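Local coordinates for lactaldehyde dehydrogenase (PDB 2IMP), which catalyses the irreversible NAD+-dependent oxidation of L-lactaldehyde, formed in L-fucose and L-rhamnose metabolism, to L-lactate, and also oxidises glycolaldehyde, at residues A[71-76]-A[115-120]; A[106-111]-A[158-163]; A[58-63]-A[195-200]. One frame throughout, in Å; residues are numbered along the deposited sequence.

Interaction 1. Residues A[71-76]-A[115-120]. With SO4 (sulfate ion), chain C.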
loop_
_atom_site.group_PDB
_atom_site.type_symbol
_atom_site.label_atom_id
_atom_site.label_comp_id
_atom_site.label_asym_id
_atom_site.label_seq_id
_atom_site.Cartn_x
_atom_site.Cartn_y
_atom_site.Cartn_z
ATOM N N TRP A 71 14.471 8.396 -20.699
ATOM C CA TRP A 71 14.499 7.775 -22.015
ATOM C C TRP A 71 13.078 7.590 -22.586
ATOM O O TRP A 71 12.832 7.848 -23.768
ATOM C CB TRP A 71 15.212 6.417 -21.959
ATOM C CG TRP A 71 16.708 6.535 -21.978
ATOM C CD1 TRP A 71 17.581 6.174 -20.990
ATOM C CD2 TRP A 71 17.505 7.074 -23.038
ATOM N NE1 TRP A 71 18.872 6.455 -21.371
ATOM C CE2 TRP A 71 18.853 7.008 -22.622
ATOM C CE3 TRP A 71 17.206 7.608 -24.299
ATOM C CZ2 TRP A 71 19.904 7.458 -23.427
ATOM C CZ3 TRP A 71 18.252 8.056 -25.098
ATOM C CH2 TRP A 71 19.585 7.976 -24.658
ATOM N N LEU A 72 12.161 7.148 -21.726
ATOM C CA LEU A 72 10.774 6.968 -22.133
ATOM C C LEU A 72 10.128 8.295 -22.567
ATOM O O LEU A 72 9.397 8.344 -23.549
ATOM C CB LEU A 72 9.956 6.340 -20.998
ATOM C CG LEU A 72 10.208 4.866 -20.668
ATOM C CD1 LEU A 72 9.364 4.469 -19.459
ATOM C CD2 LEU A 72 9.850 3.998 -21.873
ATOM N N ARG A 73 10.412 9.362 -21.829
ATOM C CA ARG A 73 9.876 10.676 -22.183
ATOM C C ARG A 73 10.375 11.175 -23.551
ATOM O O ARG A 73 9.660 11.875 -24.263
ATOM C CB ARG A 73 10.215 11.699 -21.097
ATOM C CG ARG A 73 9.261 11.629 -19.924
ATOM C CD ARG A 73 9.801 12.301 -18.680
ATOM N NE ARG A 73 8.860 12.112 -17.580
ATOM C CZ ARG A 73 9.191 12.103 -16.292
ATOM N NH1 ARG A 73 10.456 12.276 -15.920
ATOM N NH2 ARG A 73 8.248 11.909 -15.374
ATOM N N LYS A 74 11.608 10.817 -23.896
ATOM C CA LYS A 74 12.145 11.190 -25.192
ATOM C C LYS A 74 11.377 10.484 -26.309
ATOM O O LYS A 74 11.147 11.053 -27.376
ATOM C CB LYS A 74 13.629 10.830 -25.286
ATOM C CG LYS A 74 14.507 11.688 -24.397
ATOM C CD LYS A 74 15.956 11.267 -24.464
ATOM C CE LYS A 74 16.805 12.143 -23.557
ATOM N NZ LYS A 74 18.225 11.676 -23.540
ATOM N N ILE A 75 10.978 9.241 -26.042
ATOM C CA ILE A 75 10.214 8.490 -27.019
ATOM C C ILE A 75 8.801 9.076 -27.231
ATOM O O ILE A 75 8.357 9.248 -28.363
ATOM C CB ILE A 75 10.098 6.998 -26.622
ATOM C CG1 ILE A 75 11.481 6.348 -26.670
ATOM C CG2 ILE A 75 9.134 6.279 -27.568
ATOM C CD1 ILE A 75 11.530 4.935 -26.129
ATOM N N SER A 76 8.108 9.385 -26.138
ATOM C CA SER A 76 6.785 9.973 -26.266
ATOM C C SER A 76 6.847 11.307 -27.020
ATOM O O SER A 76 5.995 11.597 -27.855
ATOM C CB SER A 76 6.147 10.191 -24.888
ATOM O OG SER A 76 6.850 11.173 -24.150
ATOM N N MET A 115 3.390 6.226 -17.485
ATOM C CA MET A 115 4.197 5.118 -16.985
ATOM C C MET A 115 5.592 5.554 -16.487
ATOM O O MET A 115 6.073 5.069 -15.462
ATOM C CB MET A 115 4.345 4.044 -18.064
ATOM C CG MET A 115 3.121 3.145 -18.207
ATOM S SD MET A 115 2.835 2.129 -16.725
ATOM C CE MET A 115 1.152 1.634 -16.965
ATOM N N ALA A 116 6.223 6.480 -17.208
ATOM C CA ALA A 116 7.535 6.973 -16.802
ATOM C C ALA A 116 7.508 7.587 -15.382
ATOM O O ALA A 116 8.514 7.602 -14.678
ATOM C CB ALA A 116 8.046 8.015 -17.810
ATOM N N GLU A 117 6.335 8.075 -14.993
ATOM C CA GLU A 117 6.144 8.685 -13.685
ATOM C C GLU A 117 6.243 7.686 -12.510
ATOM O O GLU A 117 6.316 8.093 -11.353
ATOM C CB GLU A 117 4.788 9.406 -13.636
ATOM C CG GLU A 117 4.611 10.417 -14.755
ATOM C CD GLU A 117 3.244 11.070 -14.758
ATOM O OE1 GLU A 117 2.264 10.440 -14.308
ATOM O OE2 GLU A 117 3.144 12.217 -15.234
ATOM N N TRP A 118 6.232 6.392 -12.823
ATOM C CA TRP A 118 6.357 5.367 -11.788
ATOM C C TRP A 118 7.798 5.195 -11.269
ATOM O O TRP A 118 8.017 4.581 -10.227
ATOM C CB TRP A 118 5.850 4.007 -12.300
ATOM C CG TRP A 118 4.352 3.860 -12.247
ATOM C CD1 TRP A 118 3.509 3.668 -13.305
ATOM C CD2 TRP A 118 3.519 3.929 -11.077
ATOM N NE1 TRP A 118 2.203 3.619 -12.868
ATOM C CE2 TRP A 118 2.181 3.777 -11.506
ATOM C CE3 TRP A 118 3.775 4.108 -9.710
ATOM C CZ2 TRP A 118 1.097 3.797 -10.618
ATOM C CZ3 TRP A 118 2.691 4.129 -8.818
ATOM C CH2 TRP A 118 1.369 3.973 -9.282
ATOM N N ALA A 119 8.755 5.765 -12.001
ATOM C CA ALA A 119 10.176 5.655 -11.670
ATOM C C ALA A 119 10.549 5.683 -10.166
ATOM O O ALA A 119 11.158 4.742 -9.658
ATOM C CB ALA A 119 10.970 6.735 -12.415
ATOM N N ARG A 120 10.205 6.765 -9.481
ATOM C CA ARG A 120 10.517 6.896 -8.060
ATOM C C ARG A 120 9.371 6.439 -7.138
ATOM O O ARG A 120 9.415 6.668 -5.931
ATOM C CB ARG A 120 10.815 8.362 -7.730
ATOM C CG ARG A 120 11.999 8.985 -8.460
ATOM C CD ARG A 120 11.751 10.469 -8.657
ATOM N NE ARG A 120 12.947 11.223 -9.030
ATOM C CZ ARG A 120 12.914 12.384 -9.677
ATOM N NH1 ARG A 120 11.749 12.912 -10.033
ATOM N NH2 ARG A 120 14.040 13.034 -9.946
HETATM S S SO4 C . 13.509 14.277 -18.155
HETATM O O1 SO4 C . 12.430 14.054 -19.137
HETATM O O2 SO4 C . 13.513 13.177 -17.170
HETATM O O3 SO4 C . 14.810 14.317 -18.850
HETATM O O4 SO4 C . 13.282 15.559 -17.461
HETATM O O HOH W 1 5.601 13.122 -16.829
#
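Leu-72 and Ala-116 bring helix 65-81 against the C-terminal end of helix 98-116, their alpha carbons 6.2 Å apart. Both CA-CB bonds point into the interface, and Leu-72 CB stands 4.1 Å from Ala-116 CB. The CD1 branch of Leu-72 reaches on past that methyl toward Ala-116 CA, so the small alanine is held along one side of the leucine. Next comes Arg-73, which runs out beside this apolar patch. Its CG lies anti to the carbonyl carbon (chi1 -81°), and the chain is extended from CG to NE, which carries the guanidinium across to 115-120. One guanidinium face lies over the Ala-116 methyl, with Arg-73 NE 4.2 Å from Ala-116 CB. At the edge, Arg-73 NH2 comes to 4.0 Å from Glu-117 CG, the two side chains crossing at about a right angle. Arg-73 NH2 and Glu-117 OE2 of the same chain are 5.1 Å apart and are joined through a water that accepts from the arginine and donates to the carboxylate. Arg-73 NH1 sends a weak hydrogen bond of 3.4 Å to sulfate O2, in the guanidinium plane; this ion, probably from the crystallisation liquor, is also bonded to Ser-70. The direct salt bridges are intersubunit: Arg-73 pairs with Glu-117 of the second subunit, and Glu-117 with Arg-73 and Arg-121 of that subunit. Helix 65-81 thus lies among three helices, with Leu-72 also touching Leu-168 of helix 155-168 and Ile-75 packing on Val-192 of helix 183-195, beside helix 98-116, where Ser-76 OG bonds to Asp-113 OD1.

Interaction 2. Residues A[106-111]-A[158-163]. With LAC (lactic acid), chain E.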
loop_
_atom_site.group_PDB
_atom_site.type_symbol
_atom_site.label_atom_id
_atom_site.label_comp_id
_atom_site.label_asym_id
_atom_site.label_seq_id
_atom_site.Cartn_x
_atom_site.Cartn_y
_atom_site.Cartn_z
ATOM N N ALA A 106 -2.120 10.039 -29.835
ATOM C CA ALA A 106 -1.998 10.973 -28.726
ATOM C C ALA A 106 -2.065 10.246 -27.356
ATOM O O ALA A 106 -1.293 10.539 -26.447
ATOM C CB ALA A 106 -3.089 12.025 -28.816
ATOM N N PHE A 107 -2.988 9.294 -27.244
ATOM C CA PHE A 107 -3.140 8.512 -26.019
ATOM C C PHE A 107 -1.878 7.680 -25.701
ATOM O O PHE A 107 -1.463 7.578 -24.548
ATOM C CB PHE A 107 -4.346 7.571 -26.136
ATOM C CG PHE A 107 -4.634 6.784 -24.881
ATOM C CD1 PHE A 107 -5.149 7.413 -23.751
ATOM C CD2 PHE A 107 -4.400 5.411 -24.833
ATOM C CE1 PHE A 107 -5.421 6.679 -22.583
ATOM C CE2 PHE A 107 -4.669 4.670 -23.669
ATOM C CZ PHE A 107 -5.180 5.302 -22.551
ATOM N N THR A 108 -1.290 7.092 -26.743
ATOM C CA THR A 108 -0.080 6.305 -26.587
ATOM C C THR A 108 1.076 7.134 -25.978
ATOM O O THR A 108 1.790 6.668 -25.087
ATOM C CB THR A 108 0.357 5.707 -27.946
ATOM O OG1 THR A 108 -0.657 4.811 -28.406
ATOM C CG2 THR A 108 1.661 4.938 -27.812
ATOM N N ALA A 109 1.230 8.363 -26.467
ATOM C CA ALA A 109 2.250 9.259 -25.949
ATOM C C ALA A 109 1.972 9.620 -24.479
ATOM O O ALA A 109 2.880 9.615 -23.650
ATOM C CB ALA A 109 2.318 10.535 -26.795
ATOM N N ASP A 110 0.717 9.940 -24.173
ATOM C CA ASP A 110 0.357 10.252 -22.794
ATOM C C ASP A 110 0.552 9.030 -21.871
ATOM O O ASP A 110 0.996 9.160 -20.733
ATOM C CB ASP A 110 -1.097 10.730 -22.697
ATOM C CG ASP A 110 -1.334 12.039 -23.426
ATOM O OD1 ASP A 110 -0.387 12.842 -23.558
ATOM O OD2 ASP A 110 -2.480 12.272 -23.856
ATOM N N TYR A 111 0.225 7.852 -22.389
ATOM C CA TYR A 111 0.393 6.619 -21.628
ATOM C C TYR A 111 1.868 6.385 -21.243
ATOM O O TYR A 111 2.178 6.053 -20.100
ATOM C CB TYR A 111 -0.136 5.436 -22.442
ATOM C CG TYR A 111 -0.194 4.127 -21.687
ATOM C CD1 TYR A 111 0.929 3.316 -21.574
ATOM C CD2 TYR A 111 -1.391 3.682 -21.122
ATOM C CE1 TYR A 111 0.867 2.089 -20.923
ATOM C CE2 TYR A 111 -1.463 2.456 -20.470
ATOM C CZ TYR A 111 -0.331 1.664 -20.378
ATOM O OH TYR A 111 -0.403 0.441 -19.761
ATOM N N LEU A 158 -0.753 -0.638 -28.118
ATOM C CA LEU A 158 -0.283 -1.862 -27.497
ATOM C C LEU A 158 1.251 -1.999 -27.437
ATOM O O LEU A 158 1.773 -2.726 -26.591
ATOM C CB LEU A 158 -0.922 -3.079 -28.159
ATOM C CG LEU A 158 -2.399 -3.203 -27.758
ATOM C CD1 LEU A 158 -3.025 -4.385 -28.453
ATOM C CD2 LEU A 158 -2.515 -3.373 -26.251
ATOM N N ILE A 159 1.961 -1.315 -28.332
ATOM C CA ILE A 159 3.413 -1.336 -28.250
ATOM C C ILE A 159 3.839 -0.713 -26.901
ATOM O O ILE A 159 4.619 -1.281 -26.146
ATOM C CB ILE A 159 4.079 -0.482 -29.360
ATOM C CG1 ILE A 159 3.781 -1.054 -30.745
ATOM C CG2 ILE A 159 5.580 -0.434 -29.140
ATOM C CD1 ILE A 159 4.223 -0.127 -31.874
ATOM N N ALA A 160 3.285 0.465 -26.632
ATOM C CA ALA A 160 3.569 1.194 -25.410
ATOM C C ALA A 160 3.029 0.492 -24.159
ATOM O O ALA A 160 3.692 0.453 -23.122
ATOM C CB ALA A 160 2.986 2.608 -25.499
ATOM N N ARG A 161 1.827 -0.062 -24.276
ATOM C CA ARG A 161 1.216 -0.749 -23.150
ATOM C C ARG A 161 2.126 -1.843 -22.561
ATOM O O ARG A 161 2.043 -2.163 -21.372
ATOM C CB ARG A 161 -0.118 -1.356 -23.566
ATOM C CG ARG A 161 -0.978 -1.821 -22.396
ATOM C CD ARG A 161 -2.309 -2.375 -22.889
ATOM N NE ARG A 161 -3.434 -1.770 -22.189
ATOM C CZ ARG A 161 -4.711 -1.985 -22.487
ATOM N NH1 ARG A 161 -5.041 -2.805 -23.482
ATOM N NH2 ARG A 161 -5.662 -1.371 -21.792
ATOM N N LYS A 162 2.988 -2.403 -23.407
ATOM C CA LYS A 162 3.912 -3.427 -22.945
ATOM C C LYS A 162 5.349 -2.901 -22.698
ATOM O O LYS A 162 5.903 -3.131 -21.639
ATOM C CB LYS A 162 3.942 -4.604 -23.932
ATOM C CG LYS A 162 2.566 -5.210 -24.187
ATOM C CD LYS A 162 2.617 -6.372 -25.172
ATOM C CE LYS A 162 1.210 -6.790 -25.603
ATOM N NZ LYS A 162 0.344 -7.196 -24.459
ATOM N N MET A 163 5.916 -2.173 -23.661
ATOM C CA MET A 163 7.278 -1.659 -23.519
ATOM C C MET A 163 7.498 -0.560 -22.445
ATOM O O MET A 163 8.554 -0.522 -21.816
ATOM C CB MET A 163 7.809 -1.167 -24.883
ATOM C CG MET A 163 7.298 0.196 -25.352
ATOM S SD MET A 163 8.145 1.619 -24.594
ATOM C CE MET A 163 9.698 1.614 -25.467
HETATM C C LAC E . -8.124 -2.881 -25.238
HETATM C CA LAC E . -7.788 -3.563 -26.530
HETATM C CB LAC E . -7.014 -2.590 -27.437
HETATM O O LAC E . -7.679 -3.317 -24.176
HETATM O OHN LAC E . -6.940 -4.697 -26.283
HETATM O OXT LAC E . -8.945 -1.825 -25.248
HETATM O O HOH W 2 0.614 -2.123 -18.470
#
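Thr-108 and Ala-160 form the tight part of this contact, where two nearly parallel helix segments lie side by side, their axes 9.3 Å apart and inclined by 10°. The methyl CG2 of Thr-108 meets Ala-160 CB at 3.5 Å, a close fit made possible by the small residue on helix 155-168. The hydroxyl is turned back along its own helix, where OG1 bonds to Glu-104 O. One turn later Tyr-111 leans across: its first torsion swings the ring obliquely toward helix 155-168, Tyr-111 CE1 coming to 3.6 Å from Arg-161 CA. Tyr-111 OH lies 3.5 Å from Arg-161 CG, while the ring and guanidinium planes stand 78° apart. Beyond the phenol the packing gives way to a polar, hydrated side. A water donates to Tyr-111 OH (3.0 Å) and to Arg-161 O, and the same OH is hydrogen-bonded to Asp-461 OD1. Since Asp-461 OD2 also pairs with Arg-161 NH2, the carboxylate ties the tyrosine to the arginine. A phenylalanine in place of Tyr-111 would probably deprive Asp-461 OD1 of its phenol partner and leave the water on Arg-161 O without its bond to the ring, weakening the hold on Arg-161. The arginine, bent at chi3, holds its guanidinium edge-on to the ligand; Arg-161 NH1 gives an almost straight hydrogen bond of 2.8 Å to lactate O (176°), and NH2 also pairs with Glu-443. Helix 155-168 thus supplies Arg-161 to the lactate-binding site of this aldehyde dehydrogenase, and helix 98-116 backs it through Tyr-111; Asn-286 and Glu-251 also bond the ligand.

Interaction 3. Residues A[58-63]-A[195-200]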
loop_
_atom_site.group_PDB
_atom_site.type_symbol
_atom_site.label_atom_id
_atom_site.label_comp_id
_atom_site.label_asym_id
_atom_site.label_seq_id
_atom_site.Cartn_x
_atom_site.Cartn_y
_atom_site.Cartn_z
ATOM N N PRO A 58 21.470 -5.998 -17.872
ATOM C CA PRO A 58 22.176 -5.641 -16.633
ATOM C C PRO A 58 22.485 -4.124 -16.537
ATOM O O PRO A 58 22.196 -3.491 -15.520
ATOM C CB PRO A 58 23.446 -6.484 -16.704
ATOM C CG PRO A 58 22.967 -7.723 -17.416
ATOM C CD PRO A 58 22.117 -7.149 -18.531
ATOM N N GLU A 59 23.082 -3.573 -17.591
ATOM C CA GLU A 59 23.395 -2.147 -17.636
ATOM C C GLU A 59 22.131 -1.261 -17.545
ATOM O O GLU A 59 22.142 -0.208 -16.905
ATOM C CB GLU A 59 24.108 -1.790 -18.938
ATOM C CG GLU A 59 25.588 -2.068 -19.000
ATOM C CD GLU A 59 26.180 -1.608 -20.331
ATOM O OE1 GLU A 59 25.867 -2.231 -21.374
ATOM O OE2 GLU A 59 26.944 -0.616 -20.333
ATOM N N TRP A 60 21.070 -1.696 -18.221
ATOM C CA TRP A 60 19.812 -0.962 -18.214
ATOM C C TRP A 60 19.183 -0.957 -16.807
ATOM O O TRP A 60 18.825 0.097 -16.284
ATOM C CB TRP A 60 18.853 -1.564 -19.259
ATOM C CG TRP A 60 17.505 -0.871 -19.375
ATOM C CD1 TRP A 60 16.292 -1.363 -18.980
ATOM C CD2 TRP A 60 17.253 0.431 -19.918
ATOM N NE1 TRP A 60 15.300 -0.447 -19.243
ATOM C CE2 TRP A 60 15.856 0.659 -19.814
ATOM C CE3 TRP A 60 18.062 1.426 -20.475
ATOM C CZ2 TRP A 60 15.260 1.850 -20.259
ATOM C CZ3 TRP A 60 17.461 2.614 -20.919
ATOM C CH2 TRP A 60 16.073 2.809 -20.802
ATOM N N GLU A 61 19.075 -2.133 -16.192
ATOM C CA GLU A 61 18.530 -2.181 -14.844
ATOM C C GLU A 61 19.413 -1.408 -13.837
ATOM O O GLU A 61 18.911 -0.834 -12.873
ATOM C CB GLU A 61 18.342 -3.632 -14.359
ATOM C CG GLU A 61 17.776 -3.703 -12.934
ATOM C CD GLU A 61 17.255 -5.085 -12.521
ATOM O OE1 GLU A 61 17.643 -6.102 -13.144
ATOM O OE2 GLU A 61 16.458 -5.146 -11.548
ATOM N N ALA A 62 20.720 -1.387 -14.091
ATOM C CA ALA A 62 21.647 -0.675 -13.218
ATOM C C ALA A 62 21.439 0.855 -13.246
ATOM O O ALA A 62 21.830 1.568 -12.319
ATOM C CB ALA A 62 23.085 -1.020 -13.590
ATOM N N LEU A 63 20.838 1.344 -14.324
ATOM C CA LEU A 63 20.543 2.768 -14.422
ATOM C C LEU A 63 19.482 3.210 -13.391
ATOM O O LEU A 63 18.502 2.497 -13.162
ATOM C CB LEU A 63 20.019 3.113 -15.816
ATOM C CG LEU A 63 20.998 3.100 -16.994
ATOM C CD1 LEU A 63 20.244 3.431 -18.272
ATOM C CD2 LEU A 63 22.109 4.111 -16.754
ATOM N N ILE A 195 16.315 8.807 -31.122
ATOM C CA ILE A 195 16.630 9.402 -29.828
ATOM C C ILE A 195 17.821 8.741 -29.128
ATOM O O ILE A 195 18.272 9.202 -28.089
ATOM C CB ILE A 195 15.428 9.370 -28.866
ATOM C CG1 ILE A 195 15.067 7.920 -28.526
ATOM C CG2 ILE A 195 14.248 10.097 -29.498
ATOM C CD1 ILE A 195 14.298 7.783 -27.248
ATOM N N GLY A 196 18.301 7.645 -29.707
ATOM C CA GLY A 196 19.455 6.962 -29.159
ATOM C C GLY A 196 19.298 6.021 -27.980
ATOM O O GLY A 196 20.269 5.807 -27.247
ATOM N N LEU A 197 18.108 5.460 -27.771
ATOM C CA LEU A 197 17.931 4.522 -26.665
ATOM C C LEU A 197 19.063 3.462 -26.640
ATOM O O LEU A 197 19.399 2.892 -27.679
ATOM C CB LEU A 197 16.584 3.801 -26.786
ATOM C CG LEU A 197 16.168 2.935 -25.588
ATOM C CD1 LEU A 197 15.807 3.847 -24.417
ATOM C CD2 LEU A 197 14.968 2.051 -25.954
ATOM N N PRO A 198 19.658 3.204 -25.465
ATOM C CA PRO A 198 20.736 2.209 -25.399
ATOM C C PRO A 198 20.389 0.928 -26.196
ATOM O O PRO A 198 19.291 0.376 -26.065
ATOM C CB PRO A 198 20.870 1.941 -23.903
ATOM C CG PRO A 198 20.543 3.281 -23.309
ATOM C CD PRO A 198 19.334 3.720 -24.125
ATOM N N ARG A 199 21.338 0.486 -27.013
ATOM C CA ARG A 199 21.166 -0.701 -27.840
ATOM C C ARG A 199 20.697 -1.952 -27.066
ATOM O O ARG A 199 21.165 -2.219 -25.959
ATOM C CB ARG A 199 22.486 -1.026 -28.555
ATOM C CG ARG A 199 23.631 -1.315 -27.588
ATOM C CD ARG A 199 24.969 -1.465 -28.298
ATOM N NE ARG A 199 25.086 -2.730 -29.018
ATOM C CZ ARG A 199 26.125 -3.051 -29.782
ATOM N NH1 ARG A 199 27.129 -2.195 -29.924
ATOM N NH2 ARG A 199 26.169 -4.228 -30.396
ATOM N N GLY A 200 19.780 -2.700 -27.671
ATOM C CA GLY A 200 19.283 -3.911 -27.047
ATOM C C GLY A 200 18.089 -3.752 -26.124
ATOM O O GLY A 200 17.373 -4.723 -25.889
#
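A Schellman motif ends helix 183-195, and the loop it releases, leading to strand 202-204 of the sheet that also holds strands 134-149 and 172-176, packs against helix 43-62 through Trp-60. Gly-196 is the residue that leaves the helix, with positive phi (80°); a side chain there would run into the carbonyl oxygen of Ile-195. The loop then goes on in an extended course through Leu-197 and Pro-198, which meet the tryptophan one after the other. Trp-60 points at the loop from the last turns of helix 43-62, and the backbones stay well apart: the nearest alpha carbons, those of Trp-60 and Pro-198, are 7.9 Å apart. A chi1 of -179° swings the indole out from its helix, so that the far end of the six-membered ring meets the loop. The contact is wholly apolar, and both loop residues cross the tryptophan at about a right angle. The indole's one polar atom, NE1, is used elsewhere, donating to Leu-167 O and so anchoring the ring to the end of helix 155-168. Trp-71 of helix 65-81 completes the cluster: its ring meets that of Trp-60 with the planes at about 45°, and it touches Leu-197 and Pro-198 as well. Three helices and a loop thus converge on the two indoles, away from the catalytic centre. On the loop side, Pro-198 CD sits 3.9 Å from Trp-60 CZ3, with CG of the same proline close by, and the Leu-197 CD1 methyl comes to 3.8 Å from Trp-60 CH2.

The three contacts lie at different depths: interaction 2, at the lactate site, is nearest the chain's centre, interaction 1 farther out and interaction 3 toward the periphery. Interactions 1 and 2 have centres about 11 Å apart and share helix 98-116; they touch where Leu-72 and Ile-75 meet Met-163 and where Ser-76 meets Ala-109. Interaction 3 lies about 13 Å from interaction 1, joined to it by Trp-71 and Ile-75 against Trp-60, Ile-195 and Gly-196, whereas it does not touch interaction 2, about 19 Å away. Along the chain, 58-63 and 195-200 enclose the other four segments, and those of interactions 1 and 2 alternate. Helix 65-81 thus links the substrate-binding helix to the outer loop, while interaction 1 also reaches the subunit interface.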